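Local atomic coordinates of glycoside hydrolase YxiA (Bacillus licheniformis, PDB entry 3LV4), a protein that probably hydrolyses the alpha-1,5-arabinosidic linkages of L-arabinan as a calcium-binding glycoside hydrolase of family 43. Residues 6-11 with 337-342; 86-91 with 107-112; 304-309 with 318-323. One frame throughout, in Å; residues are numbered along the deposited sequence.

Contact 1. Residues 6-11 with 337-342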
loop_
_atom_site.group_PDB
_atom_site.type_symbol
_atom_site.label_atom_id
_atom_site.label_comp_id
_atom_site.label_asym_id
_atom_site.label_seq_id
_atom_site.Cartn_x
_atom_site.Cartn_y
_atom_site.Cartn_z
ATOM N N PRO A 6 -5.036 -9.273 23.144
ATOM C CA PRO A 6 -4.027 -9.265 22.078
ATOM C C PRO A 6 -2.742 -8.584 22.523
ATOM O O PRO A 6 -2.765 -7.648 23.321
ATOM C CB PRO A 6 -4.690 -8.451 20.960
ATOM C CG PRO A 6 -5.767 -7.690 21.620
ATOM C CD PRO A 6 -6.238 -8.509 22.775
ATOM N N VAL A 7 -1.625 -9.068 21.999
ATOM C CA VAL A 7 -0.323 -8.497 22.296
ATOM C C VAL A 7 0.352 -8.105 20.993
ATOM O O VAL A 7 0.359 -8.874 20.039
ATOM C CB VAL A 7 0.559 -9.499 23.060
ATOM C CG1 VAL A 7 1.964 -8.949 23.238
ATOM C CG2 VAL A 7 -0.068 -9.823 24.410
ATOM N N PHE A 8 0.900 -6.896 20.956
ATOM C CA PHE A 8 1.619 -6.410 19.784
ATOM C C PHE A 8 3.067 -6.130 20.150
ATOM O O PHE A 8 3.355 -5.740 21.282
ATOM C CB PHE A 8 0.973 -5.125 19.259
ATOM C CG PHE A 8 -0.472 -5.288 18.866
ATOM C CD1 PHE A 8 -0.814 -5.800 17.625
ATOM C CD2 PHE A 8 -1.487 -4.926 19.740
ATOM C CE1 PHE A 8 -2.149 -5.953 17.261
ATOM C CE2 PHE A 8 -2.820 -5.075 19.387
ATOM C CZ PHE A 8 -3.152 -5.587 18.141
ATOM N N SER A 9 3.973 -6.350 19.199
ATOM C CA SER A 9 5.372 -5.970 19.355
ATOM C C SER A 9 5.735 -5.183 18.110
ATOM O O SER A 9 5.618 -5.701 16.999
ATOM C CB SER A 9 6.269 -7.207 19.474
ATOM O OG SER A 9 5.811 -8.064 20.505
ATOM N N GLU A 10 6.160 -3.937 18.292
ATOM C CA GLU A 10 6.271 -3.006 17.174
ATOM C C GLU A 10 7.637 -3.038 16.510
ATOM O O GLU A 10 8.658 -3.322 17.149
ATOM C CB GLU A 10 5.980 -1.564 17.626
ATOM C CG GLU A 10 4.777 -1.385 18.551
ATOM C CD GLU A 10 3.448 -1.761 17.910
ATOM O OE1 GLU A 10 3.425 -2.192 16.736
ATOM O OE2 GLU A 10 2.414 -1.621 18.596
ATOM N N VAL A 11 7.650 -2.737 15.216
ATOM C CA VAL A 11 8.903 -2.577 14.495
ATOM C C VAL A 11 8.850 -1.366 13.589
ATOM O O VAL A 11 7.778 -0.839 13.282
ATOM C CB VAL A 11 9.288 -3.827 13.656
ATOM C CG1 VAL A 11 9.654 -5.002 14.575
ATOM C CG2 VAL A 11 8.167 -4.198 12.665
ATOM N N PRO A 337 -11.202 -0.875 10.169
ATOM C CA PRO A 337 -10.708 0.355 10.812
ATOM C C PRO A 337 -9.586 0.150 11.843
ATOM O O PRO A 337 -8.781 1.056 12.037
ATOM C CB PRO A 337 -11.960 0.926 11.495
ATOM C CG PRO A 337 -13.123 0.345 10.701
ATOM C CD PRO A 337 -12.658 -1.050 10.338
ATOM N N HIS A 338 -9.534 -1.009 12.493
ATOM C CA HIS A 338 -8.498 -1.272 13.497
ATOM C C HIS A 338 -7.469 -2.305 13.050
ATOM O O HIS A 338 -7.766 -3.164 12.221
ATOM C CB HIS A 338 -9.125 -1.709 14.817
ATOM C CG HIS A 338 -10.055 -0.695 15.390
ATOM N ND1 HIS A 338 -9.621 0.537 15.834
ATOM C CD2 HIS A 338 -11.397 -0.705 15.557
ATOM C CE1 HIS A 338 -10.656 1.233 16.269
ATOM N NE2 HIS A 338 -11.745 0.503 16.111
ATOM N N ARG A 339 -6.268 -2.228 13.625
ATOM C CA ARG A 339 -5.194 -3.142 13.258
ATOM C C ARG A 339 -5.581 -4.594 13.556
ATOM O O ARG A 339 -6.408 -4.869 14.433
ATOM C CB ARG A 339 -3.886 -2.771 13.984
ATOM C CG ARG A 339 -3.914 -3.050 15.479
ATOM C CD ARG A 339 -2.779 -2.360 16.218
ATOM N NE ARG A 339 -1.455 -2.731 15.727
ATOM C CZ ARG A 339 -0.324 -2.426 16.364
ATOM N NH1 ARG A 339 -0.372 -1.750 17.506
ATOM N NH2 ARG A 339 0.848 -2.793 15.865
ATOM N N TYR A 340 -4.970 -5.517 12.822
ATOM C CA TYR A 340 -5.291 -6.938 12.921
ATOM C C TYR A 340 -4.945 -7.533 14.280
ATOM O O TYR A 340 -3.818 -7.397 14.753
ATOM C CB TYR A 340 -4.563 -7.714 11.823
ATOM C CG TYR A 340 -4.861 -9.194 11.834
ATOM C CD1 TYR A 340 -6.151 -9.660 11.623
ATOM C CD2 TYR A 340 -3.853 -10.125 12.047
ATOM C CE1 TYR A 340 -6.435 -11.012 11.632
ATOM C CE2 TYR A 340 -4.125 -11.478 12.056
ATOM C CZ TYR A 340 -5.419 -11.916 11.841
ATOM O OH TYR A 340 -5.706 -13.261 11.853
ATOM N N ALA A 341 -5.914 -8.216 14.886
ATOM C CA ALA A 341 -5.723 -8.842 16.189
ATOM C C ALA A 341 -6.226 -10.284 16.200
ATOM O O ALA A 341 -6.546 -10.832 17.259
ATOM C CB ALA A 341 -6.414 -8.033 17.269
ATOM N N GLY A 342 -6.298 -10.896 15.023
ATOM C CA GLY A 342 -6.726 -12.281 14.922
ATOM C C GLY A 342 -8.207 -12.453 14.631
ATOM O O GLY A 342 -8.709 -13.579 14.576
#
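R339 reaches across from the 337-342 loop to lie on the ring of F8 and to grip the carboxylate of E10. The N-terminal run 6-11 precedes strand 17-21, the first strand of the five-bladed beta-propeller expected of family 43. Residues 337-342 form a loop after strand 333-335, in the sequence range of the C-terminal lipocalin-like domain, so the contact joins the N-terminal run to that part of the chain.

Guanidinium and F8 ring are nearly parallel, 9° between their planes, and R339 CZ sits 4.0 Å from the ring centroid, over the face, which meets the definition of a cation-pi pair. R339 CD adds a CH-pi contact on the same face. With R339 CG placed between the backbone N and the carbonyl carbon (chi1 70°) and the chain bent at chi3, the aliphatic part and the charged end both follow the ring.

The ionic part is an end-on, two-pronged salt bridge. R339 NH2 donates to E10 OE1 at 2.8 Å and R339 NH1 to E10 OE2 at 3.0 Å, both bonds nearly straight. Both oxygens use their syn lone pairs, and carboxylate and guanidinium are almost coplanar, so the double grip fixes the rotation of the guanidinium above F8. E10 OE1 also has R321 NH1 as a long, weak ionic partner.

Among apolar contacts, P6 CB meets A341 CB at 4.1 Å, and both side chains also touch W417 of strand 407-418. A separate, polar contact lies at the rim of the F8 ring: in the ring plane, F8 CE1 is 3.3 Å from the carbonyl oxygen Y340 O.

Contact 2. Residues 86-91 with 107-112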
loop_
_atom_site.group_PDB
_atom_site.type_symbol
_atom_site.label_atom_id
_atom_site.label_comp_id
_atom_site.label_asym_id
_atom_site.label_seq_id
_atom_site.Cartn_x
_atom_site.Cartn_y
_atom_site.Cartn_z
ATOM N N ASP A 86 12.909 -21.244 -8.632
ATOM C CA ASP A 86 14.105 -21.945 -8.177
ATOM C C ASP A 86 14.203 -22.008 -6.653
ATOM O O ASP A 86 15.131 -22.614 -6.117
ATOM C CB ASP A 86 15.381 -21.328 -8.775
ATOM C CG ASP A 86 15.538 -19.852 -8.449
ATOM O OD1 ASP A 86 14.763 -19.320 -7.625
ATOM O OD2 ASP A 86 16.456 -19.223 -9.020
ATOM N N GLY A 87 13.244 -21.390 -5.964
ATOM C CA GLY A 87 13.218 -21.389 -4.511
ATOM C C GLY A 87 14.108 -20.342 -3.871
ATOM O O GLY A 87 14.138 -20.202 -2.639
ATOM N N LYS A 88 14.840 -19.598 -4.696
ATOM C CA LYS A 88 15.701 -18.542 -4.175
ATOM C C LYS A 88 14.947 -17.224 -3.997
ATOM O O LYS A 88 13.840 -17.046 -4.513
ATOM C CB LYS A 88 16.954 -18.369 -5.040
ATOM C CG LYS A 88 17.755 -19.674 -5.155
ATOM C CD LYS A 88 19.137 -19.461 -5.724
ATOM C CE LYS A 88 19.872 -20.796 -5.840
ATOM N NZ LYS A 88 19.781 -21.604 -4.578
ATOM N N PHE A 89 15.554 -16.310 -3.250
ATOM C CA PHE A 89 14.900 -15.060 -2.900
ATOM C C PHE A 89 15.540 -13.909 -3.649
ATOM O O PHE A 89 16.738 -13.651 -3.523
ATOM C CB PHE A 89 14.932 -14.856 -1.380
ATOM C CG PHE A 89 14.227 -15.944 -0.630
ATOM C CD1 PHE A 89 14.933 -17.031 -0.119
ATOM C CD2 PHE A 89 12.849 -15.914 -0.483
ATOM C CE1 PHE A 89 14.276 -18.041 0.555
ATOM C CE2 PHE A 89 12.184 -16.928 0.188
ATOM C CZ PHE A 89 12.893 -17.990 0.705
ATOM N N TYR A 90 14.718 -13.234 -4.446
ATOM C CA TYR A 90 15.180 -12.198 -5.354
ATOM C C TYR A 90 14.801 -10.835 -4.810
ATOM O O TYR A 90 13.611 -10.496 -4.727
ATOM C CB TYR A 90 14.563 -12.411 -6.741
ATOM C CG TYR A 90 15.172 -13.580 -7.478
ATOM C CD1 TYR A 90 14.966 -14.891 -7.049
ATOM C CD2 TYR A 90 15.970 -13.371 -8.592
ATOM C CE1 TYR A 90 15.539 -15.953 -7.712
ATOM C CE2 TYR A 90 16.544 -14.417 -9.266
ATOM C CZ TYR A 90 16.331 -15.707 -8.827
ATOM O OH TYR A 90 16.921 -16.741 -9.510
HETATM N N MSE A 91 15.820 -10.070 -4.420
HETATM C CA MSE A 91 15.627 -8.716 -3.936
HETATM C C MSE A 91 15.830 -7.700 -5.047
HETATM O O MSE A 91 16.895 -7.617 -5.658
HETATM C CB MSE A 91 16.577 -8.400 -2.783
HETATM C CG MSE A 91 16.458 -6.955 -2.283
HETATM SE SE MSE A 91 17.788 -6.519 -0.898
HETATM C CE MSE A 91 17.096 -7.682 0.528
ATOM N N LEU A 107 19.204 -6.160 -9.019
ATOM C CA LEU A 107 18.748 -7.447 -8.505
ATOM C C LEU A 107 19.844 -8.101 -7.678
ATOM O O LEU A 107 20.995 -8.121 -8.093
ATOM C CB LEU A 107 18.377 -8.366 -9.672
ATOM C CG LEU A 107 18.040 -9.819 -9.326
ATOM C CD1 LEU A 107 16.759 -9.878 -8.458
ATOM C CD2 LEU A 107 17.899 -10.658 -10.606
ATOM N N ALA A 108 19.486 -8.606 -6.499
ATOM C CA ALA A 108 20.387 -9.419 -5.691
ATOM C C ALA A 108 19.628 -10.674 -5.279
ATOM O O ALA A 108 18.416 -10.634 -5.147
ATOM C CB ALA A 108 20.870 -8.654 -4.466
ATOM N N VAL A 109 20.335 -11.788 -5.098
ATOM C CA VAL A 109 19.681 -13.067 -4.825
ATOM C C VAL A 109 20.284 -13.721 -3.589
ATOM O O VAL A 109 21.500 -13.689 -3.408
ATOM C CB VAL A 109 19.810 -14.021 -6.026
ATOM C CG1 VAL A 109 19.156 -15.374 -5.728
ATOM C CG2 VAL A 109 19.173 -13.388 -7.241
ATOM N N ALA A 110 19.428 -14.288 -2.736
ATOM C CA ALA A 110 19.871 -15.043 -1.557
ATOM C C ALA A 110 19.323 -16.470 -1.566
ATOM O O ALA A 110 18.244 -16.723 -2.111
ATOM C CB ALA A 110 19.432 -14.344 -0.280
ATOM N N ASP A 111 20.061 -17.395 -0.953
ATOM C CA ASP A 111 19.571 -18.762 -0.770
ATOM C C ASP A 111 18.559 -18.796 0.363
ATOM O O ASP A 111 17.582 -19.542 0.323
ATOM C CB ASP A 111 20.721 -19.721 -0.435
ATOM C CG ASP A 111 21.698 -19.887 -1.578
ATOM O OD1 ASP A 111 21.283 -19.769 -2.750
ATOM O OD2 ASP A 111 22.889 -20.140 -1.297
ATOM N N ASP A 112 18.818 -17.981 1.377
ATOM C CA ASP A 112 17.979 -17.895 2.564
ATOM C C ASP A 112 17.353 -16.516 2.652
ATOM O O ASP A 112 17.996 -15.522 2.319
ATOM C CB ASP A 112 18.817 -18.146 3.811
ATOM C CG ASP A 112 18.813 -19.591 4.224
ATOM O OD1 ASP A 112 18.032 -19.940 5.143
ATOM O OD2 ASP A 112 19.577 -20.377 3.622
HETATM O O HOH W 1 17.813 -22.034 -2.029
#
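K88 leans over the neighbouring strand towards V109 and D111, and its chain can be followed outward atom by atom. K88 CB lies 3.6 Å from the carbonyl oxygen A110 O and also touches V109 CG1, the side chains of K88 and V109 crossing at about a right angle. CG and CD continue extended, CD passing near D111 OD1; CE comes closer to that oxygen, and the bend at chi4 (-48°) turns NZ onto it. The salt bridge K88 NZ to D111 OD1 measures 3.0 Å, the nitrogen standing above the carboxylate plane. A water links K88 NZ with D111 O through two weak bonds.

The backbone beneath belongs to the antiparallel beta hairpin of strands 89-96 and 103-110, the two middle strands of a four-stranded sheet, one blade of the propeller expected in family 43. F89 with A110 and M91 with A108 are hydrogen-bonded pairs. F89 N donates to A110 O at 3.0 Å, and A108 O receives M91 N at 2.8 Å. Between them Y90 and V109 form a non-hydrogen-bonded pair with side chains side by side. V109 CG2 rests over the Y90 ring, 3.8 Å from its centroid and 26° off the normal, while L107 CD1 meets the ring edge, 3.6 Å from Y90 CD2.

On the other face of the sheet, F89 turns its ring edge to D111 O, 3.6 Å from F89 CE1. D86 lies just ahead of strand 89-96, at the open end of the hairpin: its OD1 accepts from K88 N in an Asx turn, and D86 OD2 is hydrogen-bonded to Y90 OH at 2.6 Å.

Contact 3. Residues 304-309 with 318-323; sequences YLIFHT and HEVRVH
The F307 ring carries R321 on one face: R321 CB stands 4.0 Å from the centroid, 26° off the normal, a CH-pi contact. At the edge, near the ring plane, H323 CD2 lies 3.5 Å from F307 CZ, the two rings oblique at 51°. F307 CG lies between its backbone N and carbonyl carbon (chi1 56°), which brings the ring over the neighbouring strand. The H323 ring is hydrogen-bonded at both nitrogens, to Y286 OH and A336 O. The R321 guanidinium has E319 OE1 at its edge, in plane, gripped by R321 NH1 at 2.9 Å and R321 NH2 at 3.2 Å; NH1 also donates to V320 O.

These groups sit on an antiparallel hairpin of strands 303-310 and 319-327, the middle strands of a four-stranded antiparallel sheet, consistent with a blade of the family 43 five-bladed propeller. Hydrogen-bonded pairs L305 with H323, F307 with R321 and T309 with E319 alternate with non-hydrogen-bonded ones; L305 N to H323 O is 2.7 Å. On the opposite face from F307, I306 CG2 meets V320 CG1 at 4.1 Å.

H308 stacks on H14 and its NE2 makes a weak hydrogen bond to OD1 of D15, the predicted proton acceptor, placing this end of the hairpin beside the probable active site. R314 bonds the second carboxylate oxygen of E319, so two arginines would be expected to stabilise its negative charge.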
loop_
_atom_site.group_PDB
_atom_site.type_symbol
_atom_site.label_atom_id
_atom_site.label_comp_id
_atom_site.label_asym_id
_atom_site.label_seq_id
_atom_site.Cartn_x
_atom_site.Cartn_y
_atom_site.Cartn_z
ATOM N N TYR A 304 -4.752 -9.056 3.809
ATOM C CA TYR A 304 -4.159 -8.109 4.740
ATOM C C TYR A 304 -3.464 -6.973 4.018
ATOM O O TYR A 304 -2.807 -7.175 3.000
ATOM C CB TYR A 304 -3.126 -8.804 5.621
ATOM C CG TYR A 304 -3.654 -9.984 6.395
ATOM C CD1 TYR A 304 -4.228 -9.814 7.644
ATOM C CD2 TYR A 304 -3.557 -11.273 5.882
ATOM C CE1 TYR A 304 -4.698 -10.894 8.363
ATOM C CE2 TYR A 304 -4.031 -12.364 6.592
ATOM C CZ TYR A 304 -4.597 -12.167 7.833
ATOM O OH TYR A 304 -5.066 -13.244 8.555
ATOM N N LEU A 305 -3.608 -5.780 4.575
ATOM C CA LEU A 305 -2.907 -4.597 4.103
ATOM C C LEU A 305 -1.769 -4.347 5.077
ATOM O O LEU A 305 -2.000 -4.247 6.283
ATOM C CB LEU A 305 -3.861 -3.403 4.106
ATOM C CG LEU A 305 -3.365 -2.115 3.447
ATOM C CD1 LEU A 305 -3.366 -2.257 1.920
ATOM C CD2 LEU A 305 -4.238 -0.938 3.860
ATOM N N ILE A 306 -0.544 -4.275 4.564
ATOM C CA ILE A 306 0.631 -4.029 5.393
ATOM C C ILE A 306 1.251 -2.712 4.960
ATOM O O ILE A 306 1.514 -2.510 3.778
ATOM C CB ILE A 306 1.680 -5.152 5.250
ATOM C CG1 ILE A 306 1.077 -6.508 5.635
ATOM C CG2 ILE A 306 2.947 -4.845 6.084
ATOM C CD1 ILE A 306 0.506 -7.277 4.459
ATOM N N PHE A 307 1.481 -1.812 5.909
ATOM C CA PHE A 307 1.923 -0.460 5.572
ATOM C C PHE A 307 2.691 0.154 6.731
ATOM O O PHE A 307 2.726 -0.405 7.831
ATOM C CB PHE A 307 0.719 0.420 5.179
ATOM C CG PHE A 307 -0.366 0.481 6.230
ATOM C CD1 PHE A 307 -1.269 -0.569 6.379
ATOM C CD2 PHE A 307 -0.480 1.585 7.064
ATOM C CE1 PHE A 307 -2.274 -0.515 7.351
ATOM C CE2 PHE A 307 -1.482 1.654 8.034
ATOM C CZ PHE A 307 -2.380 0.606 8.179
ATOM N N HIS A 308 3.336 1.288 6.497
ATOM C CA HIS A 308 3.891 2.027 7.628
ATOM C C HIS A 308 2.996 3.219 7.888
ATOM O O HIS A 308 2.190 3.604 7.038
ATOM C CB HIS A 308 5.338 2.477 7.393
ATOM C CG HIS A 308 5.487 3.505 6.321
ATOM N ND1 HIS A 308 5.042 4.809 6.462
ATOM C CD2 HIS A 308 6.023 3.426 5.085
ATOM C CE1 HIS A 308 5.305 5.482 5.357
ATOM N NE2 HIS A 308 5.903 4.665 4.506
ATOM N N THR A 309 3.123 3.800 9.071
ATOM C CA THR A 309 2.350 4.988 9.363
ATOM C C THR A 309 3.053 5.843 10.393
ATOM O O THR A 309 3.814 5.339 11.212
ATOM C CB THR A 309 0.904 4.648 9.801
ATOM O OG1 THR A 309 0.135 5.857 9.888
ATOM C CG2 THR A 309 0.881 3.925 11.152
ATOM N N HIS A 318 7.651 6.330 12.809
ATOM C CA HIS A 318 6.774 5.440 12.060
ATOM C C HIS A 318 6.957 3.994 12.511
ATOM O O HIS A 318 8.023 3.611 13.021
ATOM C CB HIS A 318 7.007 5.585 10.554
ATOM C CG HIS A 318 8.411 5.286 10.130
ATOM N ND1 HIS A 318 8.819 4.027 9.749
ATOM C CD2 HIS A 318 9.504 6.082 10.042
ATOM C CE1 HIS A 318 10.105 4.059 9.437
ATOM N NE2 HIS A 318 10.544 5.294 9.609
ATOM N N GLU A 319 5.900 3.207 12.341
ATOM C CA GLU A 319 5.911 1.783 12.648
ATOM C C GLU A 319 5.096 1.055 11.589
ATOM O O GLU A 319 4.327 1.672 10.846
ATOM C CB GLU A 319 5.293 1.514 14.024
ATOM C CG GLU A 319 6.050 2.148 15.182
ATOM C CD GLU A 319 5.343 1.964 16.511
ATOM O OE1 GLU A 319 4.249 1.380 16.530
ATOM O OE2 GLU A 319 5.880 2.401 17.543
ATOM N N VAL A 320 5.263 -0.260 11.537
ATOM C CA VAL A 320 4.498 -1.110 10.646
ATOM C C VAL A 320 3.124 -1.360 11.249
ATOM O O VAL A 320 3.000 -1.577 12.459
ATOM C CB VAL A 320 5.197 -2.475 10.452
ATOM C CG1 VAL A 320 4.308 -3.419 9.651
ATOM C CG2 VAL A 320 6.553 -2.288 9.767
ATOM N N ARG A 321 2.093 -1.303 10.409
ATOM C CA ARG A 321 0.748 -1.677 10.828
ATOM C C ARG A 321 0.181 -2.678 9.837
ATOM O O ARG A 321 0.538 -2.677 8.654
ATOM C CB ARG A 321 -0.171 -0.448 10.937
ATOM C CG ARG A 321 0.083 0.438 12.166
ATOM C CD ARG A 321 -0.224 -0.317 13.469
ATOM N NE ARG A 321 -0.111 0.513 14.673
ATOM C CZ ARG A 321 1.031 0.757 15.317
ATOM N NH1 ARG A 321 2.183 0.257 14.868
ATOM N NH2 ARG A 321 1.030 1.510 16.408
ATOM N N VAL A 322 -0.693 -3.539 10.335
ATOM C CA VAL A 322 -1.366 -4.534 9.517
ATOM C C VAL A 322 -2.859 -4.419 9.766
ATOM O O VAL A 322 -3.293 -4.506 10.914
ATOM C CB VAL A 322 -0.909 -5.965 9.894
ATOM C CG1 VAL A 322 -1.629 -7.012 9.038
ATOM C CG2 VAL A 322 0.604 -6.092 9.736
ATOM N N HIS A 323 -3.640 -4.208 8.701
ATOM C CA HIS A 323 -5.107 -4.223 8.800
ATOM C C HIS A 323 -5.694 -5.260 7.865
ATOM O O HIS A 323 -5.274 -5.374 6.713
ATOM C CB HIS A 323 -5.725 -2.857 8.453
ATOM C CG HIS A 323 -5.486 -1.796 9.486
ATOM N ND1 HIS A 323 -6.484 -0.957 9.934
ATOM C CD2 HIS A 323 -4.361 -1.443 10.153
ATOM C CE1 HIS A 323 -5.980 -0.123 10.832
ATOM N NE2 HIS A 323 -4.698 -0.395 10.982
#

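How the contacts relate
From the N terminus, residues 6-11 lie ahead of strand 17-21 and are met by 337-342 over 300 residues later, so contact 1 closes a loop around nearly the whole family 43 range. Inside that loop, contact 2 closes early, as a hairpin of the second four-stranded sheet, and contact 3 closes later, in the last one; these two follow in series and neither crosses the other. Contact 2 stands apart, its nearest atoms about 15 Å from either of the others. Contacts 1 and 3 touch: backbone hydrogen bonds pair V320 with V11 and V322 with Y340, attaching both segments of contact 1 to strand 319-327.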